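Local coordinates for protein sulfotransferase (Mus musculus, PDB 5X2B) that binds adenosine-3'-5'-diphosphate and probably transfers sulfo groups to acceptor molecules in the cytoplasm, at residues L142-D147 / R257-L262. Residues are numbered along the deposited sequence; the frame is centred on the assembly and turned at random.
Sequences LFLKGD and RGFDEL. Unlike the reference sequence in segment 257-262: Gly258 (reference Val).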
loop_
_atom_site.group_PDB
_atom_site.type_symbol
_atom_site.label_atom_id
_atom_site.label_comp_id
_atom_site.label_asym_id
_atom_site.label_seq_id
_atom_site.Cartn_x
_atom_site.Cartn_y
_atom_site.Cartn_z
ATOM N N LEU A 142 7.891 13.625 -11.928
ATOM C CA LEU A 142 6.457 13.302 -11.891
ATOM C C LEU A 142 6.034 12.937 -10.528
ATOM O O LEU A 142 4.963 13.312 -10.061
ATOM C CB LEU A 142 6.148 12.076 -12.732
ATOM C CG LEU A 142 6.385 12.216 -14.238
ATOM C CD1 LEU A 142 5.968 10.942 -14.910
ATOM C CD2 LEU A 142 5.613 13.415 -14.815
ATOM N N PHE A 143 6.875 12.131 -9.922
ATOM C CA PHE A 143 6.698 11.798 -8.554
ATOM C C PHE A 143 6.540 13.066 -7.728
ATOM O O PHE A 143 5.541 13.255 -7.035
ATOM C CB PHE A 143 7.877 11.010 -8.075
ATOM C CG PHE A 143 7.658 10.412 -6.735
ATOM C CD1 PHE A 143 7.082 9.166 -6.617
ATOM C CD2 PHE A 143 7.992 11.103 -5.590
ATOM C CE1 PHE A 143 6.872 8.604 -5.382
ATOM C CE2 PHE A 143 7.783 10.547 -4.347
ATOM C CZ PHE A 143 7.212 9.300 -4.245
ATOM N N LEU A 144 7.525 13.943 -7.808
ATOM C CA LEU A 144 7.490 15.180 -7.036
ATOM C C LEU A 144 6.303 16.046 -7.378
ATOM O O LEU A 144 5.897 16.880 -6.582
ATOM C CB LEU A 144 8.735 15.989 -7.303
ATOM C CG LEU A 144 9.932 15.257 -6.710
ATOM C CD1 LEU A 144 11.224 15.933 -7.082
ATOM C CD2 LEU A 144 9.776 15.170 -5.197
ATOM N N LYS A 145 5.791 15.894 -8.583
ATOM C CA LYS A 145 4.598 16.588 -9.004
ATOM C C LYS A 145 3.399 15.791 -8.529
ATOM O O LYS A 145 2.317 16.326 -8.346
ATOM C CB LYS A 145 4.608 16.656 -10.530
ATOM C CG LYS A 145 5.226 17.933 -11.092
ATOM C CD LYS A 145 6.209 17.720 -12.260
ATOM C CE LYS A 145 5.532 17.827 -13.633
ATOM N NZ LYS A 145 5.536 19.210 -14.226
ATOM N N GLY A 146 3.599 14.494 -8.334
ATOM C CA GLY A 146 2.515 13.602 -7.974
ATOM C C GLY A 146 1.895 13.112 -9.245
ATOM O O GLY A 146 0.763 12.636 -9.263
ATOM N N ASP A 147 2.642 13.246 -10.333
ATOM C CA ASP A 147 2.092 13.007 -11.648
ATOM C C ASP A 147 2.229 11.552 -11.913
ATOM O O ASP A 147 2.489 11.111 -13.027
ATOM C CB ASP A 147 2.824 13.805 -12.699
ATOM C CG ASP A 147 2.502 15.281 -12.630
ATOM O OD1 ASP A 147 1.511 15.650 -11.967
ATOM O OD2 ASP A 147 3.226 16.070 -13.258
ATOM N N ARG A 257 18.832 17.489 -2.603
ATOM C CA ARG A 257 18.587 18.821 -2.040
ATOM C C ARG A 257 17.156 19.204 -2.317
ATOM O O ARG A 257 16.422 19.657 -1.441
ATOM C CB ARG A 257 19.476 19.897 -2.683
ATOM C CG ARG A 257 21.041 19.711 -2.622
ATOM C CD ARG A 257 21.703 20.233 -1.323
ATOM N NE ARG A 257 23.144 19.936 -1.255
ATOM C CZ ARG A 257 23.854 19.866 -0.123
ATOM N NH1 ARG A 257 23.274 20.080 1.056
ATOM N NH2 ARG A 257 25.151 19.571 -0.159
ATOM N N GLY A 258 16.772 19.063 -3.573
ATOM C CA GLY A 258 15.461 19.506 -3.972
ATOM C C GLY A 258 14.466 18.699 -3.155
ATOM O O GLY A 258 13.498 19.231 -2.622
ATOM N N PHE A 259 14.739 17.407 -3.040
ATOM C CA PHE A 259 13.807 16.455 -2.433
ATOM C C PHE A 259 13.600 16.798 -0.970
ATOM O O PHE A 259 12.504 16.869 -0.467
ATOM C CB PHE A 259 14.366 15.012 -2.558
ATOM C CG PHE A 259 13.402 13.970 -2.121
ATOM C CD1 PHE A 259 13.298 13.624 -0.796
ATOM C CD2 PHE A 259 12.551 13.377 -3.027
ATOM C CE1 PHE A 259 12.377 12.680 -0.382
ATOM C CE2 PHE A 259 11.615 12.432 -2.624
ATOM C CZ PHE A 259 11.522 12.081 -1.302
ATOM N N ASP A 260 14.705 17.013 -0.307
ATOM C CA ASP A 260 14.708 17.295 1.087
ATOM C C ASP A 260 14.009 18.604 1.357
ATOM O O ASP A 260 13.393 18.769 2.386
ATOM C CB ASP A 260 16.145 17.297 1.559
ATOM C CG ASP A 260 16.692 15.898 1.672
ATOM O OD1 ASP A 260 15.899 14.981 1.402
ATOM O OD2 ASP A 260 17.852 15.676 2.034
ATOM N N GLU A 261 14.044 19.523 0.417
ATOM C CA GLU A 261 13.343 20.769 0.630
ATOM C C GLU A 261 11.852 20.664 0.439
ATOM O O GLU A 261 11.087 21.234 1.207
ATOM C CB GLU A 261 13.902 21.803 -0.306
ATOM C CG GLU A 261 15.325 22.122 0.053
ATOM C CD GLU A 261 15.864 23.295 -0.751
ATOM O OE1 GLU A 261 15.044 24.004 -1.381
ATOM O OE2 GLU A 261 17.096 23.499 -0.757
ATOM N N LEU A 262 11.417 19.958 -0.591
ATOM C CA LEU A 262 9.991 19.744 -0.741
ATOM C C LEU A 262 9.508 18.895 0.414
ATOM O O LEU A 262 8.417 19.094 0.946
ATOM C CB LEU A 262 9.663 19.011 -2.033
ATOM C CG LEU A 262 8.281 19.302 -2.640
ATOM C CD1 LEU A 262 8.007 18.393 -3.826
ATOM C CD2 LEU A 262 7.141 19.143 -1.656
#
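Leu144, in the last turn of helix 136-145, meets Phe259 and Leu262 of helix 253-266 in a small apolar contact without hydrogen bonds across it. The bond to Leu144 CB points neither at helix 253-266 nor away from it; CB stays 4.3 Å from Leu262 CD1. With CG anti to the carbonyl carbon (chi1 -68°), the branch point swings into the gap between the helices, but it still makes no close contact. Of the two methyls, Leu144 CD1 runs past the ring at 5.0 Å from Phe259 CD2. The touching falls to Leu144 CD2, which lies 4.0 Å from Phe259 CD2 and 3.9 Å from Leu262 CD1. One methyl thus sits between an aromatic ring and a leucine a helical turn apart, approaching the ring obliquely. Leu262 reaches the other way, sliding past Leu144 antiparallel to it; its CG lies anti to the backbone N (chi1 -152°), which carries CD1 out to the opposite helix, 3.8 Å from the Leu144 carbonyl O. That touch is van der Waals, of a methyl with a carbonyl near the helix end. Phe143 approaches the same ring less closely, its CE2 4.6 Å from Phe259 CE2. Just beyond, Gly146 (positive phi, 88°) fits the C-prime place of a Schellman motif ending helix 136-145; the Asp147 N to Leu142 O bond, modelled too short, is doubtful, and Gly146 N to Phe143 O is weak. Helix 113-126 completes the setting: Phe143 packs on its Ala117 and Met120, Phe259 on its Pro113 and Lys114, and Lys114 also pairs with Asp260 in a salt bridge. Phe251 meets the Phe259 ring edge-to-face. The contact therefore joins two helices at the periphery of the sulfotransferase domain, both packed against helix 113-126, which follows strand 105-110 of the parallel sheet.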